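Side-chain contacts in xylosidase (PDB 6XN2), which probably hydrolyses beta-xylosidic linkages in short xylan-derived oligosaccharides as a family 43 glycoside hydrolase, and binds xylose units in its pocket: residues S29-A32 against L33-A37; T352-P355 against Y356-A360; A135-A138 against D139-Q143. One frame throughout, in Å; residues are numbered along the deposited sequence.

Overall arrangement
All three contacts are local: each joins neighbouring residues on one unbroken run of chain, so none nests in or crosses another. Near the N terminus, contact 1 forms the turns of helix 29-36. Contact 3 comes next, closing the hairpin between strands 128-136 and 142-149 within a four-stranded antiparallel sheet, one blade of the five-bladed beta-propeller of family 43. Contact 2 lies far along the sequence, in the loop after strand 336-342, where two beta turns follow one another. The helix meets this late loop: contacts 1 and 2 touch, among others through Thr36 and Tyr356, their centres 11 Å apart. Contact 3 stands alone, its centre 37 Å from each of the others.

Contact 1 (S29-A32 against L33-A37); sequences SLQA and LARTA
Ala34 N donates to Leu30 O at 3.1 Å, one of the backbone hydrogen bonds that wind this short helix, and Arg35 N donates to Gln31 O at the same length. Thr36 N reaches Ala32 O at 3.2 Å, whereas the bond from Leu33 N to Ser29 O is weak. Ala32 O takes a second, weak bond from Arg35 N as the helix nears its end.

The side chains lean chiefly on carbonyl groups one turn back. Leu33 CG approaches Ser29 O at 3.5 Å. Arg35 CG sits 3.2 Å from Gln31 O, brought there by a first torsion of -61° that sets CG beside its own backbone N and opposite the carbonyl carbon. Beyond it the chain bends at CG-CD, and one face of the guanidinium lies over Ala32 CA. Gln31 folds at its second torsion (55°), bringing OE1 to 3.8 Å from Arg35 CG; the two side chains cross at nearly a right angle.

These pairings, three and four residues apart, are those of an alpha-helix, here lying at the protein surface near the N terminus, with Ala37 the first residue to leave helical geometry. Apolar contacts tie it to the rest of the chain: Leu33 and Leu30 both pack on Val303, Leu33 also on Tyr356, and Ala34 on Val326. At the last turn, the polar partner of Thr36 OG1 is Tyr356 O, a hydrogen bond joining the helix to the C-terminal loop.

Contact 2 (T352-P355 against Y356-A360); sequences TIYP and YGEDA
Glu358 lies along the ring of Tyr354, and its side chain can be followed outward across one face. CB begins above the near rim, 3.9 Å from Tyr354 CD1. The first torsion, 178°, places CG opposite the backbone N, and this carries CG over the middle of the ring: a CH-pi contact 4.0 Å from the centroid and only 7° off the normal. From there the extended chain takes CD past Tyr354 CE1, and OE1 ends 4.0 Å from that same carbon. The carboxylate is stacked on the ring, its plane tilted 19° from it.

Two successive type I beta turns, Tyr354 to Gly357 and Gly357 to Ala360, bring Glu358 and Tyr354 together in this C-terminal loop. The first is closed by Gly357 N donating to Tyr354 O at 3.2 Å. At its two corner positions, Pro355 CB makes a CH-pi contact over one face of the Tyr356 ring, offset toward the rim, and Pro355 CG reaches Tyr356 CE2 at 3.6 Å. The buried Tyr356 side chain also touches Val302, while its hydroxyl is hydrogen-bonded to Asp324 OD2 and Val303 N.

Contact 3 (A135-A138 against D139-Q143); sequences AKRA and DGMFQ
Ala135 and Gln143 form an antiparallel hydrogen-bonded pair, each N donating to the other's O at 3.0 Å, next to the non-hydrogen-bonded pair Lys136-Phe142, and the two strands are linked by a type I turn with a G1 bulge, a 3:5 hairpin in which Gly140 N donates to Arg137 O, Arg137 N donates to Met141 O, and Gly140 takes the positive-phi place of the bulge.

Arg137 does most of the side-chain work. Bent at its third torsion (-44°), it meets the Asp139 carboxylate side-on: NH2 reaches the syn lone pair of OD2 at 2.7 Å, and NE reaches OD1 at 3.0 Å from outside the carboxylate plane. NH1 donates to Gln143 OE1 at 2.8 Å; that oxygen lies in the guanidinium plane, although the amide plane is turned 88° from it. Over one guanidinium face lies Met141 CB. Asp139 OD1 also accepts Met141 N at 3.2 Å, an Asx turn, with this donor and Arg137 NE arriving from opposite faces of the carboxylate.

Lys136 and Phe142 lie on the sheet face opposite that of Ala135 and Gln143. Lys136 CE lies over the Phe142 ring in a CH-pi contact, 3.8 Å from the centroid, while NZ continues to Gln116 OE1. The same phenylalanine ring meets Trp118, a residue of the xylose pocket, and touches Ile169, also of that pocket.

Three side-chain bonds thus fix the rotation of the guanidinium, joining the turn to strand 142-149, and the arginine's positive charge probably favours an ionised Asp139.

Contact 1 (S29-A32 against L33-A37)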
loop_
_atom_site.group_PDB
_atom_site.type_symbol
_atom_site.label_atom_id
_atom_site.label_comp_id
_atom_site.label_asym_id
_atom_site.label_seq_id
_atom_site.Cartn_x
_atom_site.Cartn_y
_atom_site.Cartn_z
ATOM N N SER A 29 -24.517 12.201 -7.562
ATOM C CA SER A 29 -24.216 10.812 -7.293
ATOM C C SER A 29 -23.082 10.758 -6.290
ATOM O O SER A 29 -23.054 9.886 -5.461
ATOM C CB SER A 29 -23.804 10.112 -8.584
ATOM O OG SER A 29 -24.001 8.718 -8.512
ATOM N N LEU A 30 -22.186 11.733 -6.295
ATOM C CA LEU A 30 -21.122 11.825 -5.334
ATOM C C LEU A 30 -21.624 12.413 -4.046
ATOM O O LEU A 30 -21.061 12.187 -3.005
ATOM C CB LEU A 30 -20.001 12.672 -5.895
ATOM C CG LEU A 30 -19.021 13.359 -4.966
ATOM C CD1 LEU A 30 -17.988 12.392 -4.454
ATOM C CD2 LEU A 30 -18.348 14.456 -5.745
ATOM N N GLN A 31 -22.710 13.160 -4.096
ATOM C CA GLN A 31 -23.156 13.671 -2.834
ATOM C C GLN A 31 -23.847 12.577 -2.089
ATOM O O GLN A 31 -23.718 12.479 -0.919
ATOM C CB GLN A 31 -24.051 14.878 -2.986
ATOM C CG GLN A 31 -24.482 15.486 -1.662
ATOM C CD GLN A 31 -23.339 15.858 -0.742
ATOM O OE1 GLN A 31 -23.507 15.822 0.446
ATOM N NE2 GLN A 31 -22.190 16.209 -1.284
ATOM N N ALA A 32 -24.491 11.651 -2.760
ATOM C CA ALA A 32 -25.064 10.539 -2.081
ATOM C C ALA A 32 -23.999 9.747 -1.372
ATOM O O ALA A 32 -24.177 9.374 -0.272
ATOM C CB ALA A 32 -25.807 9.667 -3.037
ATOM N N LEU A 33 -22.880 9.488 -2.019
ATOM C CA LEU A 33 -21.842 8.716 -1.388
ATOM C C LEU A 33 -21.254 9.413 -0.186
ATOM O O LEU A 33 -20.992 8.803 0.800
ATOM C CB LEU A 33 -20.781 8.336 -2.382
ATOM C CG LEU A 33 -21.294 7.526 -3.567
ATOM C CD1 LEU A 33 -20.189 7.250 -4.559
ATOM C CD2 LEU A 33 -21.905 6.242 -3.106
ATOM N N ALA A 34 -21.105 10.717 -0.257
ATOM C CA ALA A 34 -20.586 11.467 0.863
ATOM C C ALA A 34 -21.502 11.366 2.077
ATOM O O ALA A 34 -21.039 11.299 3.168
ATOM C CB ALA A 34 -20.335 12.905 0.499
ATOM N N ARG A 35 -22.803 11.348 1.869
ATOM C CA ARG A 35 -23.737 11.236 2.951
ATOM C C ARG A 35 -23.746 9.870 3.596
ATOM O O ARG A 35 -24.012 9.746 4.746
ATOM C CB ARG A 35 -25.135 11.497 2.437
ATOM C CG ARG A 35 -25.335 12.853 1.853
ATOM C CD ARG A 35 -26.798 13.169 1.787
ATOM N NE ARG A 35 -27.333 13.099 0.460
ATOM C CZ ARG A 35 -28.395 12.394 0.099
ATOM N NH1 ARG A 35 -29.053 11.634 0.939
ATOM N NH2 ARG A 35 -28.771 12.427 -1.145
ATOM N N THR A 36 -23.465 8.834 2.830
ATOM C CA THR A 36 -23.521 7.496 3.411
ATOM C C THR A 36 -22.139 6.873 3.641
ATOM O O THR A 36 -22.044 5.711 4.032
ATOM C CB THR A 36 -24.367 6.539 2.536
ATOM O OG1 THR A 36 -23.704 6.294 1.290
ATOM C CG2 THR A 36 -25.751 7.138 2.258
ATOM N N ALA A 37 -21.073 7.639 3.415
ATOM C CA ALA A 37 -19.719 7.169 3.708
ATOM C C ALA A 37 -19.615 6.630 5.137
ATOM O O ALA A 37 -20.117 7.244 6.082
ATOM C CB ALA A 37 -18.707 8.292 3.490
#

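Contact 2 (T352-P355 against Y356-A360)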
loop_
_atom_site.group_PDB
_atom_site.type_symbol
_atom_site.label_atom_id
_atom_site.label_comp_id
_atom_site.label_asym_id
_atom_site.label_seq_id
_atom_site.Cartn_x
_atom_site.Cartn_y
_atom_site.Cartn_z
ATOM N N THR A 352 -16.442 -8.314 2.945
ATOM C CA THR A 352 -16.278 -7.133 2.176
ATOM C C THR A 352 -16.714 -5.881 2.918
ATOM O O THR A 352 -17.740 -5.833 3.527
ATOM C CB THR A 352 -17.048 -7.227 0.852
ATOM O OG1 THR A 352 -16.694 -8.416 0.185
ATOM C CG2 THR A 352 -16.735 -6.131 -0.021
ATOM N N ILE A 353 -15.901 -4.861 2.844
ATOM C CA ILE A 353 -16.232 -3.592 3.437
ATOM C C ILE A 353 -16.766 -2.696 2.332
ATOM O O ILE A 353 -16.174 -2.592 1.328
ATOM C CB ILE A 353 -15.007 -2.962 4.088
ATOM C CG1 ILE A 353 -14.452 -3.899 5.137
ATOM C CG2 ILE A 353 -15.345 -1.628 4.682
ATOM C CD1 ILE A 353 -13.327 -3.344 5.943
ATOM N N TYR A 354 -17.921 -2.088 2.543
ATOM C CA TYR A 354 -18.546 -1.216 1.575
ATOM C C TYR A 354 -18.404 0.170 2.139
ATOM O O TYR A 354 -19.053 0.497 3.064
ATOM C CB TYR A 354 -19.996 -1.642 1.359
ATOM C CG TYR A 354 -20.123 -2.969 0.661
ATOM C CD1 TYR A 354 -20.130 -4.119 1.353
ATOM C CD2 TYR A 354 -20.177 -3.054 -0.695
ATOM C CE1 TYR A 354 -20.206 -5.331 0.722
ATOM C CE2 TYR A 354 -20.260 -4.261 -1.331
ATOM C CZ TYR A 354 -20.270 -5.393 -0.606
ATOM O OH TYR A 354 -20.357 -6.601 -1.197
ATOM N N PRO A 355 -17.568 0.988 1.525
ATOM C CA PRO A 355 -17.173 2.292 2.071
ATOM C C PRO A 355 -18.286 3.343 2.078
ATOM O O PRO A 355 -18.126 4.360 2.743
ATOM C CB PRO A 355 -16.026 2.725 1.149
ATOM C CG PRO A 355 -16.242 1.973 -0.121
ATOM C CD PRO A 355 -16.844 0.660 0.282
ATOM N N TYR A 356 -19.376 3.116 1.350
ATOM C CA TYR A 356 -20.498 4.053 1.352
ATOM C C TYR A 356 -21.784 3.309 1.675
ATOM O O TYR A 356 -22.872 3.808 1.420
ATOM C CB TYR A 356 -20.590 4.787 0.004
ATOM C CG TYR A 356 -19.220 5.241 -0.427
ATOM C CD1 TYR A 356 -18.596 6.312 0.207
ATOM C CD2 TYR A 356 -18.520 4.561 -1.418
ATOM C CE1 TYR A 356 -17.323 6.710 -0.151
ATOM C CE2 TYR A 356 -17.241 4.950 -1.777
ATOM C CZ TYR A 356 -16.651 6.023 -1.143
ATOM O OH TYR A 356 -15.379 6.410 -1.496
ATOM N N GLY A 357 -21.644 2.133 2.280
ATOM C CA GLY A 357 -22.777 1.267 2.558
ATOM C C GLY A 357 -22.969 0.239 1.454
ATOM O O GLY A 357 -22.641 0.485 0.286
ATOM N N GLU A 358 -23.499 -0.926 1.811
ATOM C CA GLU A 358 -23.674 -1.977 0.816
ATOM C C GLU A 358 -24.779 -1.605 -0.172
ATOM O O GLU A 358 -24.772 -2.055 -1.314
ATOM C CB GLU A 358 -23.976 -3.324 1.481
ATOM C CG GLU A 358 -24.215 -4.445 0.471
ATOM C CD GLU A 358 -24.228 -5.829 1.097
ATOM O OE1 GLU A 358 -23.812 -5.963 2.270
ATOM O OE2 GLU A 358 -24.649 -6.783 0.410
ATOM N N ASP A 359 -25.712 -0.764 0.263
ATOM C CA ASP A 359 -26.839 -0.370 -0.582
ATOM C C ASP A 359 -26.479 0.751 -1.551
ATOM O O ASP A 359 -27.289 1.133 -2.393
ATOM C CB ASP A 359 -28.031 0.066 0.274
ATOM C CG ASP A 359 -28.662 -1.090 1.031
ATOM O OD1 ASP A 359 -28.371 -2.259 0.691
ATOM O OD2 ASP A 359 -29.455 -0.827 1.961
ATOM N N ALA A 360 -25.268 1.279 -1.433
ATOM C CA ALA A 360 -24.870 2.421 -2.244
ATOM C C ALA A 360 -24.655 2.041 -3.706
ATOM O O ALA A 360 -24.296 0.909 -4.027
ATOM C CB ALA A 360 -23.606 3.058 -1.678
#

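Contact 3 (A135-A138 against D139-Q143)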
loop_
_atom_site.group_PDB
_atom_site.type_symbol
_atom_site.label_atom_id
_atom_site.label_comp_id
_atom_site.label_asym_id
_atom_site.label_seq_id
_atom_site.Cartn_x
_atom_site.Cartn_y
_atom_site.Cartn_z
ATOM N N ALA A 135 10.140 6.427 -5.317
ATOM C CA ALA A 135 10.288 7.717 -5.972
ATOM C C ALA A 135 10.888 7.503 -7.345
ATOM O O ALA A 135 11.412 6.430 -7.644
ATOM C CB ALA A 135 11.150 8.661 -5.135
ATOM N N LYS A 136 10.806 8.530 -8.176
ATOM C CA LYS A 136 11.240 8.438 -9.557
ATOM C C LYS A 136 12.591 9.123 -9.743
ATOM O O LYS A 136 12.776 10.267 -9.317
ATOM C CB LYS A 136 10.179 9.063 -10.465
ATOM C CG LYS A 136 10.376 8.789 -11.933
ATOM C CD LYS A 136 9.162 9.228 -12.742
ATOM C CE LYS A 136 8.120 8.126 -12.821
ATOM N NZ LYS A 136 6.835 8.662 -13.354
ATOM N N ARG A 137 13.504 8.446 -10.410
ATOM C CA ARG A 137 14.794 9.009 -10.718
ATOM C C ARG A 137 14.660 10.033 -11.818
ATOM O O ARG A 137 13.677 10.075 -12.516
ATOM C CB ARG A 137 15.758 7.944 -11.206
ATOM C CG ARG A 137 15.997 6.811 -10.265
ATOM C CD ARG A 137 17.102 5.869 -10.676
ATOM N NE ARG A 137 17.071 5.519 -12.076
ATOM C CZ ARG A 137 17.103 4.284 -12.549
ATOM N NH1 ARG A 137 17.121 3.275 -11.731
ATOM N NH2 ARG A 137 17.085 4.062 -13.841
ATOM N N ALA A 138 15.691 10.836 -12.000
ATOM C CA ALA A 138 15.643 11.844 -13.052
ATOM C C ALA A 138 15.352 11.222 -14.417
ATOM O O ALA A 138 14.720 11.855 -15.261
ATOM C CB ALA A 138 16.937 12.620 -13.097
ATOM N N ASP A 139 15.795 9.983 -14.628
ATOM C CA ASP A 139 15.587 9.321 -15.918
ATOM C C ASP A 139 14.217 8.653 -16.039
ATOM O O ASP A 139 13.978 7.875 -16.964
ATOM C CB ASP A 139 16.694 8.293 -16.195
ATOM C CG ASP A 139 16.658 7.082 -15.253
ATOM O OD1 ASP A 139 15.749 6.956 -14.401
ATOM O OD2 ASP A 139 17.564 6.235 -15.383
ATOM N N GLY A 140 13.330 8.943 -15.095
ATOM C CA GLY A 140 11.950 8.503 -15.196
ATOM C C GLY A 140 11.625 7.146 -14.592
ATOM O O GLY A 140 10.460 6.756 -14.553
ATOM N N MET A 141 12.608 6.432 -14.103
ATOM C CA MET A 141 12.378 5.144 -13.525
ATOM C C MET A 141 12.126 5.175 -12.027
ATOM O O MET A 141 12.856 5.777 -11.303
ATOM C CB MET A 141 13.579 4.237 -13.758
ATOM C CG MET A 141 13.965 3.969 -15.198
ATOM S SD MET A 141 12.701 3.159 -16.149
ATOM C CE MET A 141 11.843 4.511 -16.823
ATOM N N PHE A 142 11.068 4.506 -11.603
ATOM C CA PHE A 142 10.769 4.334 -10.178
ATOM C C PHE A 142 11.726 3.346 -9.529
ATOM O O PHE A 142 12.079 2.321 -10.118
ATOM C CB PHE A 142 9.334 3.837 -9.965
ATOM C CG PHE A 142 8.299 4.931 -9.901
ATOM C CD1 PHE A 142 8.348 5.898 -8.905
ATOM C CD2 PHE A 142 7.251 4.965 -10.806
ATOM C CE1 PHE A 142 7.392 6.892 -8.832
ATOM C CE2 PHE A 142 6.290 5.949 -10.732
ATOM C CZ PHE A 142 6.362 6.914 -9.745
ATOM N N GLN A 143 12.040 3.579 -8.281
ATOM C CA GLN A 143 12.813 2.692 -7.443
ATOM C C GLN A 143 12.361 2.940 -6.000
ATOM O O GLN A 143 11.664 3.841 -5.707
ATOM C CB GLN A 143 14.316 2.859 -7.591
ATOM C CG GLN A 143 14.963 1.997 -8.642
ATOM C CD GLN A 143 16.462 1.911 -8.495
ATOM O OE1 GLN A 143 17.162 2.694 -9.024
ATOM N NE2 GLN A 143 16.921 0.955 -7.782
#